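Ribonuclease H (PDB 4IBN) probably cleaves the RNA strand of RNA-DNA hybrids endonucleolytically to 5'-phosphomonoesters with magnesium as cofactor, as a monomeric type 1 RNase H with an atypical active-site motif. Local coordinates at residues P13-A18 against T87-V92; L41-R46 against E197-A202; A140-W145 against A203-S208; E131-V136 against P209-V214. All blocks are in the same frame, centred on the assembly; numbering follows the deposited sequence.

Interaction 1: residues P13-A18 against T87-V92; sequences PTPLVA and TRFRVV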
loop_
_atom_site.group_PDB
_atom_site.type_symbol
_atom_site.label_atom_id
_atom_site.label_comp_id
_atom_site.label_asym_id
_atom_site.label_seq_id
_atom_site.Cartn_x
_atom_site.Cartn_y
_atom_site.Cartn_z
ATOM N N PRO A 13 8.720 -20.621 -8.477
ATOM C CA PRO A 13 7.337 -20.251 -8.254
ATOM C C PRO A 13 7.187 -19.347 -7.049
ATOM O O PRO A 13 7.808 -19.555 -6.088
ATOM C CB PRO A 13 6.674 -21.601 -8.004
ATOM C CG PRO A 13 7.494 -22.553 -8.702
ATOM C CD PRO A 13 8.870 -22.080 -8.517
ATOM N N THR A 14 6.329 -18.356 -7.172
ATOM C CA THR A 14 6.038 -17.435 -6.099
ATOM C C THR A 14 4.559 -17.239 -6.042
ATOM O O THR A 14 3.890 -17.475 -6.971
ATOM C CB THR A 14 6.664 -16.079 -6.395
ATOM O OG1 THR A 14 6.187 -15.633 -7.641
ATOM C CG2 THR A 14 8.177 -16.195 -6.452
ATOM N N PRO A 15 4.046 -16.778 -4.929
ATOM C CA PRO A 15 2.635 -16.449 -4.838
ATOM C C PRO A 15 2.285 -15.161 -5.559
ATOM O O PRO A 15 3.113 -14.374 -5.745
ATOM C CB PRO A 15 2.401 -16.292 -3.321
ATOM C CG PRO A 15 3.575 -16.766 -2.681
ATOM C CD PRO A 15 4.701 -16.600 -3.646
ATOM N N LEU A 16 1.033 -14.999 -5.927
ATOM C CA LEU A 16 0.509 -13.762 -6.476
ATOM C C LEU A 16 -0.594 -13.236 -5.571
ATOM O O LEU A 16 -1.484 -13.940 -5.255
ATOM C CB LEU A 16 -0.096 -14.005 -7.831
ATOM C CG LEU A 16 -0.859 -12.861 -8.505
ATOM C CD1 LEU A 16 0.036 -11.736 -8.852
ATOM C CD2 LEU A 16 -1.515 -13.349 -9.787
ATOM N N VAL A 17 -0.490 -11.979 -5.175
ATOM C CA VAL A 17 -1.527 -11.325 -4.416
ATOM C C VAL A 17 -1.896 -9.986 -5.002
ATOM O O VAL A 17 -1.138 -9.425 -5.712
ATOM C CB VAL A 17 -1.121 -11.087 -2.969
ATOM C CG1 VAL A 17 -0.969 -12.374 -2.199
ATOM C CG2 VAL A 17 0.108 -10.299 -2.856
ATOM N N ALA A 18 -3.093 -9.522 -4.670
ATOM C CA ALA A 18 -3.505 -8.200 -5.041
ATOM C C ALA A 18 -3.715 -7.414 -3.786
ATOM O O ALA A 18 -4.408 -7.827 -2.944
ATOM C CB ALA A 18 -4.770 -8.230 -5.862
ATOM N N THR A 87 9.193 -16.383 1.148
ATOM C CA THR A 87 9.210 -16.332 -0.284
ATOM C C THR A 87 9.051 -14.897 -0.776
ATOM O O THR A 87 8.463 -14.111 -0.119
ATOM C CB THR A 87 8.052 -17.202 -0.867
ATOM O OG1 THR A 87 8.028 -17.153 -2.283
ATOM C CG2 THR A 87 6.724 -16.783 -0.334
ATOM N N ARG A 88 9.582 -14.619 -1.950
ATOM C CA ARG A 88 9.218 -13.431 -2.674
ATOM C C ARG A 88 7.824 -13.598 -3.214
ATOM O O ARG A 88 7.374 -14.659 -3.356
ATOM C CB ARG A 88 10.193 -13.136 -3.789
ATOM C CG ARG A 88 11.562 -12.761 -3.315
ATOM C CD ARG A 88 12.552 -12.766 -4.477
ATOM N NE ARG A 88 12.866 -14.100 -4.983
ATOM C CZ ARG A 88 12.493 -14.609 -6.169
ATOM N NH1 ARG A 88 11.755 -13.923 -7.035
ATOM N NH2 ARG A 88 12.876 -15.835 -6.499
ATOM N N PHE A 89 7.164 -12.488 -3.497
ATOM C CA PHE A 89 5.822 -12.484 -3.978
ATOM C C PHE A 89 5.734 -11.691 -5.273
ATOM O O PHE A 89 6.504 -10.831 -5.504
ATOM C CB PHE A 89 4.894 -11.763 -2.991
ATOM C CG PHE A 89 4.371 -12.598 -1.868
ATOM C CD1 PHE A 89 3.066 -12.924 -1.805
ATOM C CD2 PHE A 89 5.164 -12.990 -0.850
ATOM C CE1 PHE A 89 2.583 -13.631 -0.782
ATOM C CE2 PHE A 89 4.667 -13.708 0.151
ATOM C CZ PHE A 89 3.394 -14.025 0.188
ATOM N N ARG A 90 4.739 -11.991 -6.083
ATOM C CA ARG A 90 4.299 -11.110 -7.130
ATOM C C ARG A 90 3.076 -10.330 -6.593
ATOM O O ARG A 90 2.239 -10.894 -6.047
ATOM C CB ARG A 90 3.921 -11.896 -8.359
ATOM C CG ARG A 90 5.078 -12.459 -9.045
ATOM C CD ARG A 90 4.665 -13.397 -10.187
ATOM N NE ARG A 90 4.335 -14.688 -9.648
ATOM C CZ ARG A 90 3.615 -15.579 -10.270
ATOM N NH1 ARG A 90 3.163 -15.338 -11.454
ATOM N NH2 ARG A 90 3.343 -16.718 -9.688
ATOM N N VAL A 91 3.060 -9.022 -6.752
ATOM C CA VAL A 91 2.056 -8.186 -6.154
ATOM C C VAL A 91 1.512 -7.209 -7.158
ATOM O O VAL A 91 2.224 -6.551 -7.782
ATOM C CB VAL A 91 2.637 -7.384 -4.972
ATOM C CG1 VAL A 91 1.607 -6.525 -4.328
ATOM C CG2 VAL A 91 3.293 -8.314 -3.983
ATOM N N VAL A 92 0.206 -7.098 -7.220
ATOM C CA VAL A 92 -0.400 -5.996 -7.897
ATOM C C VAL A 92 -0.820 -5.040 -6.806
ATOM O O VAL A 92 -1.617 -5.409 -6.019
ATOM C CB VAL A 92 -1.645 -6.433 -8.660
ATOM C CG1 VAL A 92 -2.265 -5.258 -9.328
ATOM C CG2 VAL A 92 -1.295 -7.454 -9.669
HETATM O O HOH W 1 9.487 -18.661 -3.981
#
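Arg-90 reaches across Thr-14 where two parallel strands, 16-25 and 90-95, begin to pair. Its CB lies against Pro-15 O and Leu-16 CD1; CG and CD then pass Thr-14 OG1, and the bend at chi3 (-81°) carries NE back toward the threonine. NE donates to Thr-14 OG1 at 2.9 Å, the hydroxyl lying somewhat out of the guanidinium plane. NH2 donates to Thr-14 O at 2.9 Å in a nearly straight bond, with that oxygen in the guanidinium plane. This side-on grip, one nitrogen to the hydroxyl and one to the carbonyl, fixes the rotation of the guanidinium.

Beyond it the strands run in register, Leu-16 beside Arg-90 and Ala-18 beside Val-92, and Arg-90 N to Pro-15 O (2.9 Å), Val-17 N to Arg-90 O and Val-92 N to Val-17 O form the parallel bonding pattern. The face carrying Val-17 and Val-91 is apolar: their CG2 methyls lie side by side, 3.9 Å apart, and helix 67-82 packs on Val-91. Just before the strands, Pro-15 CG sits over one face of the Phe-89 ring, offset toward its rim, in a CH-pi contact 3.9 Å from the centroid, while Val-17 CG1 comes to the ring edge. At the outer end, a water donates to both Pro-13 O and Thr-87 OG1.

These are two of the central strands of the RNase H fold. Main-chain bonds hold the strands; ahead of them the two guanidinium bonds to Thr-14 give the pairing a polar anchor, on the other side from the apolar contact of Pro-15 with Phe-89.

Interaction 2: residues L41-R46 against E197-A202; sequences LVEYAR and EPFPDA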
loop_
_atom_site.group_PDB
_atom_site.type_symbol
_atom_site.label_atom_id
_atom_site.label_comp_id
_atom_site.label_asym_id
_atom_site.label_seq_id
_atom_site.Cartn_x
_atom_site.Cartn_y
_atom_site.Cartn_z
ATOM N N LEU A 41 -5.673 -3.883 2.267
ATOM C CA LEU A 41 -6.341 -5.152 2.071
ATOM C C LEU A 41 -5.496 -6.008 1.144
ATOM O O LEU A 41 -5.118 -5.562 0.122
ATOM C CB LEU A 41 -7.688 -4.913 1.415
ATOM C CG LEU A 41 -8.468 -6.117 0.923
ATOM C CD1 LEU A 41 -8.879 -7.010 2.038
ATOM C CD2 LEU A 41 -9.644 -5.732 0.097
ATOM N N VAL A 42 -5.227 -7.253 1.548
ATOM C CA VAL A 42 -4.523 -8.205 0.698
ATOM C C VAL A 42 -5.482 -9.304 0.261
ATOM O O VAL A 42 -6.074 -9.909 1.081
ATOM C CB VAL A 42 -3.354 -8.877 1.457
ATOM C CG1 VAL A 42 -2.543 -9.758 0.545
ATOM C CG2 VAL A 42 -2.441 -7.833 2.061
ATOM N N GLU A 43 -5.604 -9.518 -1.026
ATOM C CA GLU A 43 -6.408 -10.567 -1.574
ATOM C C GLU A 43 -5.552 -11.695 -2.072
ATOM O O GLU A 43 -4.569 -11.447 -2.664
ATOM C CB GLU A 43 -7.262 -10.069 -2.742
ATOM C CG GLU A 43 -8.275 -9.046 -2.322
ATOM C CD GLU A 43 -9.402 -8.849 -3.314
ATOM O OE1 GLU A 43 -9.257 -9.290 -4.445
ATOM O OE2 GLU A 43 -10.398 -8.254 -2.940
ATOM N N TYR A 44 -5.981 -12.933 -1.836
ATOM C CA TYR A 44 -5.253 -14.106 -2.311
ATOM C C TYR A 44 -6.201 -15.205 -2.790
ATOM O O TYR A 44 -7.096 -15.630 -2.058
ATOM C CB TYR A 44 -4.334 -14.646 -1.213
ATOM C CG TYR A 44 -3.658 -15.950 -1.567
ATOM C CD1 TYR A 44 -2.538 -15.974 -2.386
ATOM C CD2 TYR A 44 -4.141 -17.159 -1.084
ATOM C CE1 TYR A 44 -1.916 -17.165 -2.713
ATOM C CE2 TYR A 44 -3.527 -18.355 -1.405
ATOM C CZ TYR A 44 -2.415 -18.351 -2.220
ATOM O OH TYR A 44 -1.800 -19.539 -2.543
ATOM N N ALA A 45 -5.996 -15.662 -4.022
ATOM C CA ALA A 45 -6.782 -16.696 -4.585
ATOM C C ALA A 45 -5.933 -17.920 -4.738
ATOM O O ALA A 45 -4.917 -17.858 -5.332
ATOM C CB ALA A 45 -7.300 -16.300 -5.896
ATOM N N ARG A 46 -6.407 -19.032 -4.215
ATOM C CA ARG A 46 -5.651 -20.270 -4.222
ATOM C C ARG A 46 -5.453 -20.746 -5.651
ATOM O O ARG A 46 -6.368 -20.831 -6.397
ATOM C CB ARG A 46 -6.457 -21.272 -3.414
ATOM C CG ARG A 46 -5.880 -22.584 -3.126
ATOM C CD ARG A 46 -6.532 -23.076 -1.862
ATOM N NE ARG A 46 -5.946 -22.365 -0.768
ATOM C CZ ARG A 46 -6.594 -21.615 0.090
ATOM N NH1 ARG A 46 -7.899 -21.480 0.017
ATOM N NH2 ARG A 46 -5.913 -20.983 1.008
ATOM N N GLU A 197 -13.253 -5.166 -7.951
ATOM C CA GLU A 197 -12.268 -5.566 -8.933
ATOM C C GLU A 197 -11.983 -7.058 -8.804
ATOM O O GLU A 197 -11.626 -7.521 -7.806
ATOM C CB GLU A 197 -11.000 -4.763 -8.753
ATOM C CG GLU A 197 -9.893 -5.128 -9.680
ATOM C CD GLU A 197 -8.933 -3.978 -10.072
ATOM O OE1 GLU A 197 -8.757 -2.971 -9.366
ATOM O OE2 GLU A 197 -8.317 -4.158 -11.140
ATOM N N PRO A 198 -12.146 -7.773 -9.886
ATOM C CA PRO A 198 -11.844 -9.199 -9.879
ATOM C C PRO A 198 -10.370 -9.437 -9.656
ATOM O O PRO A 198 -9.586 -8.603 -9.968
ATOM C CB PRO A 198 -12.225 -9.652 -11.292
ATOM C CG PRO A 198 -12.950 -8.572 -11.862
ATOM C CD PRO A 198 -12.549 -7.326 -11.211
ATOM N N PHE A 199 -10.033 -10.583 -9.112
ATOM C CA PHE A 199 -8.654 -10.924 -8.854
ATOM C C PHE A 199 -7.881 -11.028 -10.175
ATOM O O PHE A 199 -8.357 -11.487 -11.134
ATOM C CB PHE A 199 -8.564 -12.239 -8.091
ATOM C CG PHE A 199 -7.204 -12.531 -7.520
ATOM C CD1 PHE A 199 -6.842 -12.045 -6.299
ATOM C CD2 PHE A 199 -6.286 -13.261 -8.209
ATOM C CE1 PHE A 199 -5.639 -12.293 -5.824
ATOM C CE2 PHE A 199 -5.081 -13.492 -7.687
ATOM C CZ PHE A 199 -4.762 -13.013 -6.515
ATOM N N PRO A 200 -6.657 -10.596 -10.171
ATOM C CA PRO A 200 -5.907 -10.573 -11.410
ATOM C C PRO A 200 -5.510 -11.913 -11.964
ATOM O O PRO A 200 -5.327 -12.834 -11.257
ATOM C CB PRO A 200 -4.671 -9.760 -11.047
ATOM C CG PRO A 200 -4.525 -9.870 -9.661
ATOM C CD PRO A 200 -5.904 -9.953 -9.097
ATOM N N ASP A 201 -5.428 -11.967 -13.281
ATOM C CA ASP A 201 -4.874 -13.060 -14.046
ATOM C C ASP A 201 -3.375 -12.971 -13.994
ATOM O O ASP A 201 -2.843 -11.944 -14.091
ATOM C CB ASP A 201 -5.177 -12.852 -15.511
ATOM C CG ASP A 201 -6.554 -13.115 -15.874
ATOM O OD1 ASP A 201 -7.369 -13.371 -14.987
ATOM O OD2 ASP A 201 -6.830 -13.088 -17.078
ATOM N N ALA A 202 -2.687 -14.075 -13.945
ATOM C CA ALA A 202 -1.255 -14.018 -13.970
ATOM C C ALA A 202 -0.770 -13.470 -15.292
ATOM O O ALA A 202 0.375 -13.100 -15.422
ATOM C CB ALA A 202 -0.657 -15.313 -13.673
HETATM O O HOH W 2 -11.673 -9.752 -5.875
HETATM O O HOH W 3 -8.792 -8.134 -6.883
#
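The Phe-199 ring is sandwiched: Ala-45 CB stands over the centre of one face, 3.9 Å from the centroid and almost on the ring normal, in a CH-pi contact, and Pro-200 CD lies on the opposite face, 3.3 Å above the plane and toward the rim. At the edge, in plane, Glu-43 O approaches Phe-199 CE1 at 3.4 Å. The carboxylate of Glu-43 is nearly coplanar with the ring, their planes 9° apart, and the two side chains slide past each other in opposite directions, Glu-43 CB and OE1 both passing Phe-199 CD1. Chi1 of -168° sets Phe-199 CG anti to the backbone N, and the CB bond points toward strand 34-45; Ile-53 of the next strand also touches the ring.

Beside the ring, two waters lie between Glu-43 OE1 (2.8 and 2.7 Å) and Glu-197 O (both 3.0 Å), perhaps without protons for every acceptor around them. Glu-43 OE2 forms a salt bridge with Arg-55 and accepts from Gln-154. Across these segments the loop after helix 187-192 thus joins the RNase H sheet through an aromatic ring and a hydrated carboxylate, whose anionic form Arg-55 and Gln-154 would be expected to favour.

Interaction 3: residues A140-W145 against A203-S208; sequences AVEWRW and AAFRPS
The irregular segment 203-208 crosses strand 140-145 steeply, their end-to-end directions 107° apart, and comes closest where the CA atoms of Glu-142 and Pro-207 lie within 4.1 Å. In this RNase H fold 140-145 is an outermost strand of the central mixed sheet, and the loop holds it at two points. Ser-208 N donates to Val-141 O at 2.8 Å, and Arg-206 N donates to Glu-142 OE1 at 2.9 Å, meeting that oxygen from above the carboxylate plane. The Glu-142 chain is extended, and its CB and CG pass close to Arg-206 O. Arg-144 NE forms a salt bridge with Glu-142 OE2 (3.0 Å) from the opposite side of the carboxylate plane to Arg-206 N, so the group is held between a main-chain N-H and a guanidinium. Water 5 donates to both OE2 and Ala-204 O.

Phe-205 turns its edge to the strand, CZ 3.5 Å from Ala-140 O in the ring plane, while Pro-207 CD lies over one face. Phe-205 also touches Arg-90 on the neighbouring strand. Beside Ser-208 another water accepts from Trp-143 N and is hydrogen-bonded to Ser-208 OG, which lies in the indole plane, 3.5 Å from Trp-143 CD1.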
loop_
_atom_site.group_PDB
_atom_site.type_symbol
_atom_site.label_atom_id
_atom_site.label_comp_id
_atom_site.label_asym_id
_atom_site.label_seq_id
_atom_site.Cartn_x
_atom_site.Cartn_y
_atom_site.Cartn_z
ATOM N N ALA A 140 8.158 -8.653 -6.883
ATOM C CA ALA A 140 7.870 -8.055 -8.156
ATOM C C ALA A 140 6.504 -7.394 -8.091
ATOM O O ALA A 140 5.572 -8.018 -7.709
ATOM C CB ALA A 140 7.900 -9.079 -9.208
ATOM N N VAL A 141 6.452 -6.115 -8.447
ATOM C CA VAL A 141 5.291 -5.294 -8.219
ATOM C C VAL A 141 4.808 -4.573 -9.455
ATOM O O VAL A 141 5.573 -4.039 -10.169
ATOM C CB VAL A 141 5.537 -4.283 -7.112
ATOM C CG1 VAL A 141 4.230 -3.613 -6.699
ATOM C CG2 VAL A 141 6.163 -4.931 -5.917
ATOM N N GLU A 142 3.506 -4.635 -9.676
ATOM C CA GLU A 142 2.873 -3.826 -10.674
ATOM C C GLU A 142 2.144 -2.765 -9.906
ATOM O O GLU A 142 1.317 -3.069 -9.139
ATOM C CB GLU A 142 1.886 -4.628 -11.522
ATOM C CG GLU A 142 1.059 -3.765 -12.430
ATOM C CD GLU A 142 0.125 -4.495 -13.359
ATOM O OE1 GLU A 142 0.158 -5.698 -13.437
ATOM O OE2 GLU A 142 -0.627 -3.809 -14.026
ATOM N N TRP A 143 2.507 -1.528 -10.142
ATOM C CA TRP A 143 1.938 -0.416 -9.418
ATOM C C TRP A 143 0.756 0.168 -10.187
ATOM O O TRP A 143 0.915 0.470 -11.325
ATOM C CB TRP A 143 3.025 0.667 -9.188
ATOM C CG TRP A 143 4.245 0.180 -8.454
ATOM C CD1 TRP A 143 5.411 -0.180 -8.979
ATOM C CD2 TRP A 143 4.383 0.022 -7.052
ATOM N NE1 TRP A 143 6.277 -0.587 -8.016
ATOM C CE2 TRP A 143 5.655 -0.462 -6.812
ATOM C CE3 TRP A 143 3.555 0.246 -5.983
ATOM C CZ2 TRP A 143 6.096 -0.748 -5.550
ATOM C CZ3 TRP A 143 3.996 -0.011 -4.748
ATOM C CH2 TRP A 143 5.241 -0.512 -4.526
ATOM N N ARG A 144 -0.410 0.296 -9.566
ATOM C CA ARG A 144 -1.601 0.782 -10.236
ATOM C C ARG A 144 -2.257 1.893 -9.445
ATOM O O ARG A 144 -2.309 1.786 -8.284
ATOM C CB ARG A 144 -2.638 -0.332 -10.358
ATOM C CG ARG A 144 -2.249 -1.473 -11.261
ATOM C CD ARG A 144 -3.414 -2.329 -11.599
ATOM N NE ARG A 144 -3.081 -3.506 -12.369
ATOM C CZ ARG A 144 -3.872 -4.548 -12.492
ATOM N NH1 ARG A 144 -5.033 -4.561 -11.912
ATOM N NH2 ARG A 144 -3.491 -5.584 -13.178
ATOM N N TRP A 145 -2.742 2.934 -10.129
ATOM C CA TRP A 145 -3.475 4.030 -9.514
ATOM C C TRP A 145 -4.960 3.946 -9.852
ATOM O O TRP A 145 -5.325 3.602 -10.932
ATOM C CB TRP A 145 -2.942 5.375 -10.015
ATOM C CG TRP A 145 -3.671 6.542 -9.524
ATOM C CD1 TRP A 145 -3.656 6.996 -8.302
ATOM C CD2 TRP A 145 -4.513 7.398 -10.256
ATOM N NE1 TRP A 145 -4.425 8.073 -8.173
ATOM C CE2 TRP A 145 -4.986 8.347 -9.372
ATOM C CE3 TRP A 145 -4.938 7.442 -11.561
ATOM C CZ2 TRP A 145 -5.851 9.331 -9.746
ATOM C CZ3 TRP A 145 -5.789 8.427 -11.930
ATOM C CH2 TRP A 145 -6.239 9.347 -11.021
ATOM N N ALA A 203 -1.657 -13.410 -16.261
ATOM C CA ALA A 203 -1.603 -12.579 -17.462
ATOM C C ALA A 203 -1.755 -11.054 -17.416
ATOM O O ALA A 203 -1.246 -10.343 -18.220
ATOM C CB ALA A 203 -2.512 -13.133 -18.484
ATOM N N ALA A 204 -2.568 -10.588 -16.513
ATOM C CA ALA A 204 -2.774 -9.203 -16.272
ATOM C C ALA A 204 -1.470 -8.705 -15.659
ATOM O O ALA A 204 -1.375 -7.524 -15.412
ATOM C CB ALA A 204 -3.887 -9.012 -15.302
ATOM N N PHE A 205 -0.505 -9.592 -15.368
ATOM C CA PHE A 205 0.578 -9.193 -14.482
ATOM C C PHE A 205 1.724 -8.587 -15.230
ATOM O O PHE A 205 2.375 -9.245 -15.972
ATOM C CB PHE A 205 1.079 -10.303 -13.558
ATOM C CG PHE A 205 2.060 -9.830 -12.500
ATOM C CD1 PHE A 205 1.710 -8.910 -11.593
ATOM C CD2 PHE A 205 3.331 -10.314 -12.445
ATOM C CE1 PHE A 205 2.614 -8.495 -10.672
ATOM C CE2 PHE A 205 4.199 -9.913 -11.517
ATOM C CZ PHE A 205 3.839 -8.990 -10.640
ATOM N N ARG A 206 1.932 -7.304 -15.002
ATOM C CA ARG A 206 2.957 -6.557 -15.677
ATOM C C ARG A 206 3.824 -5.795 -14.675
ATOM O O ARG A 206 3.585 -4.669 -14.435
ATOM C CB ARG A 206 2.303 -5.571 -16.645
ATOM C CG ARG A 206 1.727 -6.225 -17.912
ATOM C CD ARG A 206 2.669 -7.295 -18.433
ATOM N NE ARG A 206 2.269 -7.880 -19.712
ATOM C CZ ARG A 206 1.816 -9.125 -19.863
ATOM N NH1 ARG A 206 1.694 -9.922 -18.820
ATOM N NH2 ARG A 206 1.471 -9.574 -21.068
ATOM N N PRO A 207 4.798 -6.429 -14.087
ATOM C CA PRO A 207 5.567 -5.762 -13.052
ATOM C C PRO A 207 6.473 -4.679 -13.563
ATOM O O PRO A 207 6.981 -4.770 -14.645
ATOM C CB PRO A 207 6.421 -6.862 -12.473
ATOM C CG PRO A 207 6.585 -7.761 -13.535
ATOM C CD PRO A 207 5.304 -7.783 -14.285
ATOM N N SER A 208 6.688 -3.699 -12.714
ATOM C CA SER A 208 7.640 -2.637 -12.948
ATOM C C SER A 208 9.017 -3.154 -12.783
ATOM O O SER A 208 9.219 -4.160 -12.228
ATOM C CB SER A 208 7.459 -1.535 -11.940
ATOM O OG SER A 208 6.420 -0.720 -12.290
HETATM O O HOH W 4 8.906 -4.963 -9.590
HETATM O O HOH W 5 -1.630 -4.830 -16.213
HETATM O O HOH W 6 3.891 -1.313 -12.729
#

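Interaction 4: residues E131-V136 against P209-V214; sequences EAVQAV and PALPVV
Val-133 CG1 meets three loop residues at once: Leu-211 CB at 3.8 Å, Val-214 CG1 at 3.9 Å and the carbonyl oxygen Pro-212 O at 3.4 Å. One turn on, Val-136 presents CG1 to Leu-211 CD1, 3.6 Å away, the two side chains crossing at about a right angle. In both valines CG1 is anti to the backbone N (chi1 165° and 166°), and in each it is this branch that makes the closest approach to the loop. Leu-211 spans the pair, with its CB against Val-133 and its CD1 against Val-136.

The contact presses the C-terminal tail of this RNase H-fold protein onto the last turns of helix 126-136, a helix that leads directly into the edge strand 140-145. Leu-211 also rests on Met-104, and Pro-212 on Ala-112, both of helix 98-113, which places the tail over two helices.

The outer side is looser. Val-213, exposed, points away from the helix. The exposed Gln-134 comes no nearer than 4.8 Å to the loop with its side chain. The CB bond of Glu-131 also points away, and its OE1 is in a salt bridge with Arg-80.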
loop_
_atom_site.group_PDB
_atom_site.type_symbol
_atom_site.label_atom_id
_atom_site.label_comp_id
_atom_site.label_asym_id
_atom_site.label_seq_id
_atom_site.Cartn_x
_atom_site.Cartn_y
_atom_site.Cartn_z
ATOM N N GLU A 131 13.116 3.237 3.132
ATOM C CA GLU A 131 12.506 2.120 3.790
ATOM C C GLU A 131 11.465 1.411 2.909
ATOM O O GLU A 131 11.357 0.232 2.916
ATOM C CB GLU A 131 11.844 2.556 5.103
ATOM C CG GLU A 131 12.771 2.991 6.142
ATOM C CD GLU A 131 12.127 3.127 7.526
ATOM O OE1 GLU A 131 11.124 2.475 7.794
ATOM O OE2 GLU A 131 12.687 3.845 8.335
ATOM N N ALA A 132 10.696 2.170 2.187
ATOM C CA ALA A 132 9.754 1.563 1.310
ATOM C C ALA A 132 10.397 0.781 0.206
ATOM O O ALA A 132 9.917 -0.230 -0.162
ATOM C CB ALA A 132 8.860 2.570 0.744
ATOM N N VAL A 133 11.458 1.324 -0.358
ATOM C CA VAL A 133 12.152 0.659 -1.439
ATOM C C VAL A 133 12.739 -0.653 -0.943
ATOM O O VAL A 133 12.692 -1.631 -1.582
ATOM C CB VAL A 133 13.251 1.517 -2.037
ATOM C CG1 VAL A 133 14.173 0.705 -2.879
ATOM C CG2 VAL A 133 12.684 2.665 -2.800
ATOM N N GLN A 134 13.292 -0.622 0.226
ATOM C CA GLN A 134 13.804 -1.832 0.811
ATOM C C GLN A 134 12.745 -2.877 1.102
ATOM O O GLN A 134 12.980 -4.012 0.991
ATOM C CB GLN A 134 14.547 -1.482 2.082
ATOM C CG GLN A 134 15.294 -2.581 2.726
ATOM C CD GLN A 134 16.346 -2.024 3.661
ATOM O OE1 GLN A 134 16.023 -1.416 4.661
ATOM N NE2 GLN A 134 17.582 -2.161 3.297
ATOM N N ALA A 135 11.593 -2.428 1.558
ATOM C CA ALA A 135 10.494 -3.305 1.868
ATOM C C ALA A 135 10.016 -4.064 0.630
ATOM O O ALA A 135 9.754 -5.226 0.677
ATOM C CB ALA A 135 9.347 -2.505 2.475
ATOM N N VAL A 136 9.917 -3.357 -0.462
ATOM C CA VAL A 136 9.575 -3.929 -1.729
ATOM C C VAL A 136 10.634 -4.936 -2.136
ATOM O O VAL A 136 10.348 -5.918 -2.683
ATOM C CB VAL A 136 9.458 -2.853 -2.776
ATOM C CG1 VAL A 136 9.433 -3.417 -4.118
ATOM C CG2 VAL A 136 8.257 -2.046 -2.535
ATOM N N PRO A 209 9.986 -2.396 -13.243
ATOM C CA PRO A 209 11.353 -2.787 -13.029
ATOM C C PRO A 209 11.725 -2.692 -11.586
ATOM O O PRO A 209 11.159 -1.990 -10.852
ATOM C CB PRO A 209 12.147 -1.741 -13.816
ATOM C CG PRO A 209 11.252 -0.720 -14.119
ATOM C CD PRO A 209 9.910 -1.275 -14.172
ATOM N N ALA A 210 12.731 -3.431 -11.268
ATOM C CA ALA A 210 13.280 -3.487 -9.958
ATOM C C ALA A 210 13.796 -2.114 -9.504
ATOM O O ALA A 210 14.134 -1.286 -10.295
ATOM C CB ALA A 210 14.349 -4.433 -9.959
ATOM N N LEU A 211 13.681 -1.860 -8.225
ATOM C CA LEU A 211 14.033 -0.589 -7.676
ATOM C C LEU A 211 15.526 -0.518 -7.444
ATOM O O LEU A 211 16.168 -1.521 -7.272
ATOM C CB LEU A 211 13.263 -0.321 -6.393
ATOM C CG LEU A 211 11.753 -0.402 -6.480
ATOM C CD1 LEU A 211 11.086 -0.367 -5.182
ATOM C CD2 LEU A 211 11.210 0.632 -7.355
ATOM N N PRO A 212 16.052 0.690 -7.425
ATOM C CA PRO A 212 17.452 0.901 -7.091
ATOM C C PRO A 212 17.757 0.383 -5.677
ATOM O O PRO A 212 16.983 0.596 -4.813
ATOM C CB PRO A 212 17.566 2.414 -7.142
ATOM C CG PRO A 212 16.227 2.916 -6.753
ATOM C CD PRO A 212 15.265 1.919 -7.315
ATOM N N VAL A 213 18.870 -0.320 -5.471
ATOM C CA VAL A 213 19.222 -0.822 -4.134
ATOM C C VAL A 213 19.836 0.381 -3.492
ATOM O O VAL A 213 20.788 0.879 -3.977
ATOM C CB VAL A 213 20.268 -1.957 -4.184
ATOM C CG1 VAL A 213 20.733 -2.356 -2.787
ATOM C CG2 VAL A 213 19.739 -3.110 -4.935
ATOM N N VAL A 214 19.257 0.837 -2.402
ATOM C CA VAL A 214 19.601 2.094 -1.796
ATOM C C VAL A 214 21.046 2.134 -1.300
ATOM O O VAL A 214 21.570 1.164 -0.773
ATOM C CB VAL A 214 18.700 2.378 -0.578
ATOM C CG1 VAL A 214 17.238 2.141 -0.903
ATOM C CG2 VAL A 214 19.082 1.445 0.511
#

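Interactions 1, 2 and 3 share the central sheet. Interaction 1 joins its strands 16-25 and 90-95; Ala-18 O to Glu-43 N (2.8 Å) leads on to interaction 2, and Val-91 N to Ala-140 O (2.9 Å) to interaction 3. Their centres lie 10 and 11 Å from that of interaction 1. The tail 197-214 runs through interactions 2, 3 and 4 in turn, from strand 34-45 across the edge strand to helix 126-136. A weak ion pair, Glu-197 OE2 to Arg-144 NH1 at 3.4 Å, links interactions 2 and 3; Trp-143 CH2 packs on Val-136 CG2 at 3.9 Å between 3 and 4. Interactions 2 and 4 do not touch, their centres 23 Å apart.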